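Local coordinates for epimerase domain-containing protein (PDB 6ZLK) that interconverts UDP-glucuronic acid and UDP-galacturonic acid, as a UDP-glucuronic acid 4-epimerase that holds NAD as its cofactor, at residues L118-H123 and L229-N234; V172-F177 and R223-A228. All coordinates share one frame; numbering follows the deposited sequence.

Contact 1 (L118-H123 and L229-N234); sequences LDKFIH and LETKKN
Lys120 reaches from the strand to the last turn of a helix, where its ammonium NZ donates a hydrogen bond to Leu229 O at 3.1 Å. The nitrogen comes in over the carbonyl plane, 57° out of it, and not along a lone pair, meeting the C=O at 108°. Its strongest partner is Ala228 O, the preceding carbonyl of helix 218-230. NZ also donates to a water, 2.9 Å from the water oxygen, which in turn donates to Thr231 O; one ammonium group thus grips two carbonyls at the helix end and, through the water, a third in the loop beyond. Thr231 CG2 lies 4.1 Å from NZ, beside this cluster. Beyond CG, which stands opposite the carbonyl carbon (chi1 -72°), the lysine chain runs extended, and this carries the nitrogen to the helix end. Two residues further along the strand, Ile122 supplies the apolar part: its CD1 comes 4.0 Å from Leu229 N and 4.4 Å from Leu229 CB. In the second shell, Thr231 OG1 accepts from Lys233 N at 3.1 Å, closing an ST turn just after the helix, and it is also bonded to Leu290 O. A positive group at helix-end carbonyls probably complements the helix dipole. A strand lysine bonded to the last carbonyls of helix 218-230 here joins that helix to the main sheet of the Rossmann-type fold.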
# COMPACT_ATOMS: atom_id res chain seq x y z
N LEU A 118 12.10 -9.43 19.59
CA LEU A 118 10.86 -10.22 19.65
C LEU A 118 11.16 -11.65 19.26
O LEU A 118 12.04 -11.89 18.35
CB LEU A 118 9.79 -9.73 18.66
CG LEU A 118 9.09 -8.44 18.98
CD1 LEU A 118 8.20 -8.06 17.80
CD2 LEU A 118 8.31 -8.58 20.29
N ASP A 119 10.33 -12.54 19.76
CA ASP A 119 10.17 -13.89 19.17
C ASP A 119 9.44 -13.80 17.83
O ASP A 119 9.87 -14.41 16.86
CB ASP A 119 9.41 -14.81 20.11
CG ASP A 119 10.11 -15.09 21.43
OD1 ASP A 119 11.32 -14.79 21.54
OD2 ASP A 119 9.45 -15.65 22.33
N LYS A 120 8.29 -13.13 17.78
CA LYS A 120 7.41 -13.12 16.59
C LYS A 120 6.62 -11.83 16.61
O LYS A 120 6.22 -11.38 17.72
CB LYS A 120 6.39 -14.26 16.53
CG LYS A 120 6.99 -15.61 16.23
CD LYS A 120 6.02 -16.74 16.23
CE LYS A 120 6.64 -17.97 15.63
NZ LYS A 120 6.00 -19.19 16.17
N PHE A 121 6.45 -11.29 15.43
CA PHE A 121 5.55 -10.16 15.15
C PHE A 121 4.49 -10.69 14.23
O PHE A 121 4.76 -10.91 13.03
CB PHE A 121 6.28 -8.97 14.55
CG PHE A 121 5.41 -7.77 14.34
CD1 PHE A 121 4.55 -7.65 13.27
CD2 PHE A 121 5.52 -6.70 15.20
CE1 PHE A 121 3.76 -6.52 13.10
CE2 PHE A 121 4.79 -5.55 15.00
CZ PHE A 121 3.87 -5.47 13.98
N ILE A 122 3.33 -11.04 14.79
CA ILE A 122 2.26 -11.76 14.07
C ILE A 122 1.26 -10.72 13.59
O ILE A 122 0.50 -10.21 14.40
CB ILE A 122 1.65 -12.88 14.89
CG1 ILE A 122 2.71 -13.84 15.42
CG2 ILE A 122 0.61 -13.62 14.09
CD1 ILE A 122 2.21 -14.86 16.41
N HIS A 123 1.32 -10.43 12.32
CA HIS A 123 0.54 -9.36 11.65
C HIS A 123 -0.71 -9.94 11.05
O HIS A 123 -0.61 -10.84 10.19
CB HIS A 123 1.42 -8.65 10.63
CG HIS A 123 0.69 -7.60 9.89
ND1 HIS A 123 0.67 -6.30 10.35
CD2 HIS A 123 -0.02 -7.63 8.75
CE1 HIS A 123 -0.08 -5.59 9.52
NE2 HIS A 123 -0.52 -6.37 8.52
N LEU A 229 1.82 -18.80 17.10
CA LEU A 229 2.73 -18.63 18.23
C LEU A 229 3.33 -19.98 18.60
O LEU A 229 4.58 -20.01 18.80
CB LEU A 229 1.94 -18.06 19.39
CG LEU A 229 2.70 -17.86 20.69
CD1 LEU A 229 4.00 -17.12 20.43
CD2 LEU A 229 1.84 -17.12 21.69
N GLU A 230 2.52 -21.03 18.68
CA GLU A 230 2.93 -22.30 19.34
C GLU A 230 3.55 -23.33 18.40
O GLU A 230 4.15 -24.31 18.93
CB GLU A 230 1.75 -22.94 20.04
CG GLU A 230 1.24 -22.04 21.12
CD GLU A 230 0.10 -22.57 21.96
OE1 GLU A 230 -0.57 -23.53 21.55
OE2 GLU A 230 -0.16 -21.96 23.04
N THR A 231 3.53 -23.12 17.10
CA THR A 231 4.06 -24.15 16.17
C THR A 231 5.56 -24.33 16.46
O THR A 231 6.27 -23.33 16.76
CB THR A 231 3.83 -23.76 14.71
OG1 THR A 231 4.38 -24.83 13.92
CG2 THR A 231 4.52 -22.48 14.30
N LYS A 232 6.03 -25.54 16.21
CA LYS A 232 7.48 -25.85 16.27
C LYS A 232 8.18 -25.51 14.95
O LYS A 232 9.44 -25.44 14.95
CB LYS A 232 7.65 -27.33 16.64
CG LYS A 232 7.24 -27.63 18.08
CD LYS A 232 7.73 -26.56 19.05
CE LYS A 232 7.57 -26.92 20.52
NZ LYS A 232 7.86 -25.75 21.38
N LYS A 233 7.42 -25.26 13.87
CA LYS A 233 8.00 -24.98 12.54
C LYS A 233 8.53 -23.55 12.53
O LYS A 233 7.99 -22.71 13.26
CB LYS A 233 6.95 -25.23 11.46
CG LYS A 233 6.55 -26.69 11.29
CD LYS A 233 6.60 -27.14 9.85
CE LYS A 233 6.63 -28.64 9.68
NZ LYS A 233 5.95 -29.33 10.81
N ASN A 234 9.60 -23.28 11.78
CA ASN A 234 10.08 -21.90 11.54
C ASN A 234 9.15 -21.30 10.49
O ASN A 234 9.20 -21.72 9.33
CB ASN A 234 11.55 -21.80 11.15
CG ASN A 234 12.02 -20.36 11.28
OD1 ASN A 234 11.37 -19.45 10.78
ND2 ASN A 234 13.12 -20.12 11.96
O HOH W 1 7.98 -21.13 15.21

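Contact 2 (V172-F177 and R223-A228); sequences VILRYF and RGTVAA. With NAD (nicotinamide-adenine-dinucleotide), chain E.
Tyr176 reaches from the cofactor to helix 218-230, and each level of its side chain has a different neighbour. At the base, CB packs against the nicotinamide of NAD, 3.4 Å from NAD C5N and 3.7 Å from NAD C4N. Next along the ring, CD2 lies 3.9 Å from NAD O4D of the nicotinamide ribose, which approaches the ring obliquely. Further out, CE1 and CZ close on Thr225 OG1, which lies near the ring plane at its edge. At the tip, OH donates to Thr225 OG1 at 2.7 Å, with Thr225 CG2 3.4 Å from the same tyrosine oxygen. Thr225 OG1 lies opposite its own carbonyl carbon (chi1 -58°), which lets it also bond Cys221 O one helical turn back; the tyrosine hydroxyl is thereby tied to the helix backbone through one buried oxygen. Beside this polar link, Leu174 CD1 rests 3.9 Å from Thr225 CA and 4.1 Å from Ala228 CB, filling the interface where strand and helix run antiparallel at 174°. Tyr176 and Phe177 also touch the UDP-sugar. This is a helix packed on the sheet of a Rossmann-type fold, with the C-terminal part of the strand lining the nicotinamide pocket.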
# COMPACT_ATOMS: atom_id res chain seq x y z
N VAL A 172 5.34 -12.62 10.83
CA VAL A 172 4.49 -13.68 10.28
C VAL A 172 3.20 -12.97 9.87
O VAL A 172 2.71 -12.16 10.69
CB VAL A 172 4.16 -14.75 11.34
CG1 VAL A 172 3.23 -15.77 10.73
CG2 VAL A 172 5.44 -15.40 11.92
N ILE A 173 2.70 -13.24 8.69
CA ILE A 173 1.44 -12.62 8.23
C ILE A 173 0.34 -13.66 8.13
O ILE A 173 0.51 -14.67 7.47
CB ILE A 173 1.63 -11.85 6.91
CG1 ILE A 173 2.59 -10.66 7.06
CG2 ILE A 173 0.28 -11.46 6.34
CD1 ILE A 173 3.17 -10.16 5.76
N LEU A 174 -0.77 -13.45 8.80
CA LEU A 174 -1.96 -14.31 8.71
C LEU A 174 -3.01 -13.54 7.91
O LEU A 174 -3.37 -12.45 8.29
CB LEU A 174 -2.50 -14.72 10.09
CG LEU A 174 -1.49 -15.31 11.05
CD1 LEU A 174 -2.18 -15.68 12.39
CD2 LEU A 174 -0.84 -16.54 10.41
N ARG A 175 -3.48 -14.12 6.82
CA ARG A 175 -4.62 -13.56 6.05
C ARG A 175 -5.89 -14.29 6.45
O ARG A 175 -6.14 -15.44 6.00
CB ARG A 175 -4.40 -13.70 4.54
CG ARG A 175 -3.28 -12.82 4.04
CD ARG A 175 -3.00 -13.12 2.59
NE ARG A 175 -2.03 -12.15 2.09
CZ ARG A 175 -1.39 -12.26 0.93
NH1 ARG A 175 -1.60 -13.28 0.13
NH2 ARG A 175 -0.52 -11.36 0.55
N TYR A 176 -6.69 -13.65 7.26
CA TYR A 176 -8.04 -14.18 7.59
C TYR A 176 -9.03 -14.02 6.45
O TYR A 176 -9.05 -13.02 5.75
CB TYR A 176 -8.57 -13.38 8.78
CG TYR A 176 -7.88 -13.52 10.11
CD1 TYR A 176 -6.93 -14.49 10.43
CD2 TYR A 176 -8.17 -12.59 11.10
CE1 TYR A 176 -6.37 -14.58 11.68
CE2 TYR A 176 -7.57 -12.63 12.34
CZ TYR A 176 -6.70 -13.65 12.66
OH TYR A 176 -6.14 -13.70 13.92
N PHE A 177 -9.92 -15.00 6.33
CA PHE A 177 -11.11 -14.98 5.45
C PHE A 177 -12.39 -14.92 6.29
O PHE A 177 -12.71 -15.80 7.14
CB PHE A 177 -11.11 -16.23 4.58
CG PHE A 177 -10.03 -16.28 3.53
CD1 PHE A 177 -8.68 -16.25 3.84
CD2 PHE A 177 -10.41 -16.31 2.20
CE1 PHE A 177 -7.74 -16.24 2.83
CE2 PHE A 177 -9.47 -16.32 1.18
CZ PHE A 177 -8.13 -16.27 1.50
N ARG A 223 -7.81 -20.70 16.87
CA ARG A 223 -6.90 -21.88 16.94
C ARG A 223 -5.76 -21.73 15.94
O ARG A 223 -4.59 -21.97 16.33
CB ARG A 223 -7.65 -23.19 16.66
CG ARG A 223 -8.38 -23.68 17.88
CD ARG A 223 -9.02 -25.05 17.65
NE ARG A 223 -10.21 -25.00 16.83
CZ ARG A 223 -11.45 -24.88 17.30
NH1 ARG A 223 -11.67 -24.77 18.61
NH2 ARG A 223 -12.48 -24.85 16.47
N GLY A 224 -6.03 -21.24 14.72
CA GLY A 224 -4.93 -20.99 13.78
C GLY A 224 -3.99 -19.92 14.27
O GLY A 224 -2.73 -19.98 14.12
N THR A 225 -4.57 -18.87 14.85
CA THR A 225 -3.80 -17.71 15.28
C THR A 225 -2.87 -18.10 16.44
O THR A 225 -1.69 -17.68 16.44
CB THR A 225 -4.79 -16.57 15.58
OG1 THR A 225 -5.58 -16.26 14.43
CG2 THR A 225 -4.07 -15.36 16.09
N VAL A 226 -3.37 -18.82 17.44
CA VAL A 226 -2.55 -19.33 18.55
C VAL A 226 -1.51 -20.31 17.99
O VAL A 226 -0.40 -20.27 18.48
CB VAL A 226 -3.48 -19.94 19.61
CG1 VAL A 226 -2.69 -20.67 20.66
CG2 VAL A 226 -4.32 -18.84 20.24
N ALA A 227 -1.85 -21.11 16.99
CA ALA A 227 -0.89 -22.06 16.41
C ALA A 227 0.29 -21.29 15.80
O ALA A 227 1.41 -21.85 15.82
CB ALA A 227 -1.51 -22.96 15.39
N ALA A 228 0.10 -20.09 15.28
CA ALA A 228 1.22 -19.27 14.76
C ALA A 228 2.25 -19.00 15.86
O ALA A 228 3.46 -18.86 15.55
CB ALA A 228 0.72 -17.99 14.13
PA NAD E . -12.53 -4.67 15.15
O1A NAD E . -12.85 -3.35 14.56
O2A NAD E . -13.56 -5.40 15.96
O5B NAD E . -11.18 -4.68 15.96
C5B NAD E . -10.05 -3.83 15.67
C4B NAD E . -9.73 -2.98 16.87
O4B NAD E . -8.59 -2.15 16.54
C3B NAD E . -10.84 -2.05 17.32
O3B NAD E . -11.43 -2.43 18.56
C2B NAD E . -10.19 -0.67 17.27
O2B NAD E . -10.57 0.22 18.31
C1B NAD E . -8.70 -1.00 17.36
N9A NAD E . -7.82 -0.00 16.78
C8A NAD E . -7.86 0.51 15.51
N7A NAD E . -6.93 1.40 15.28
C5A NAD E . -6.30 1.54 16.51
C6A NAD E . -5.25 2.35 16.97
N6A NAD E . -4.66 3.32 16.23
N1A NAD E . -4.83 2.19 18.24
C2A NAD E . -5.43 1.26 19.02
N3A NAD E . -6.47 0.46 18.71
C4A NAD E . -6.84 0.64 17.45
O3 NAD E . -12.15 -5.57 13.87
PN NAD E . -11.97 -7.19 13.77
O1N NAD E . -13.08 -7.68 12.97
O2N NAD E . -11.68 -7.70 15.09
O5D NAD E . -10.64 -7.26 12.92
C5D NAD E . -9.45 -7.47 13.57
C4D NAD E . -8.38 -7.59 12.53
O4D NAD E . -8.64 -8.72 11.67
C3D NAD E . -8.22 -6.37 11.62
O3D NAD E . -6.82 -6.14 11.36
C2D NAD E . -8.88 -6.80 10.31
O2D NAD E . -8.40 -6.04 9.20
C1D NAD E . -8.55 -8.29 10.36
N1N NAD E . -9.51 -9.12 9.65
C2N NAD E . -10.77 -9.30 10.12
C3N NAD E . -11.64 -10.08 9.44
C7N NAD E . -13.06 -10.23 9.87
O7N NAD E . -13.74 -10.97 9.19
N7N NAD E . -13.47 -9.62 10.99
C4N NAD E . -11.19 -10.79 8.31
C5N NAD E . -9.95 -10.49 7.76
C6N NAD E . -9.11 -9.70 8.47

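In the fold
Both contacts lay helix 218-230 against neighbouring parallel strands of one sheet, 120-126 and 171-180, and their centres are 10 Å apart. Among the bonds between the strands is the probable hydrogen bond from His123 N to Val172 O, 2.8 Å, while Ile122 CG2 packs on Leu174 CD1 at 3.9 Å, so the apolar parts of the two contacts meet. The probable bond from Lys120 NZ to Ala228 O (2.6 Å) joins them as well. The two differ in their relation to the cofactor: contact 2 touches NAD through Tyr176, whose side chain is about 5 Å from the bound UDP-glucuronic acid, whereas the side chain of Ile122 in contact 1 stays about 11 Å from NAD.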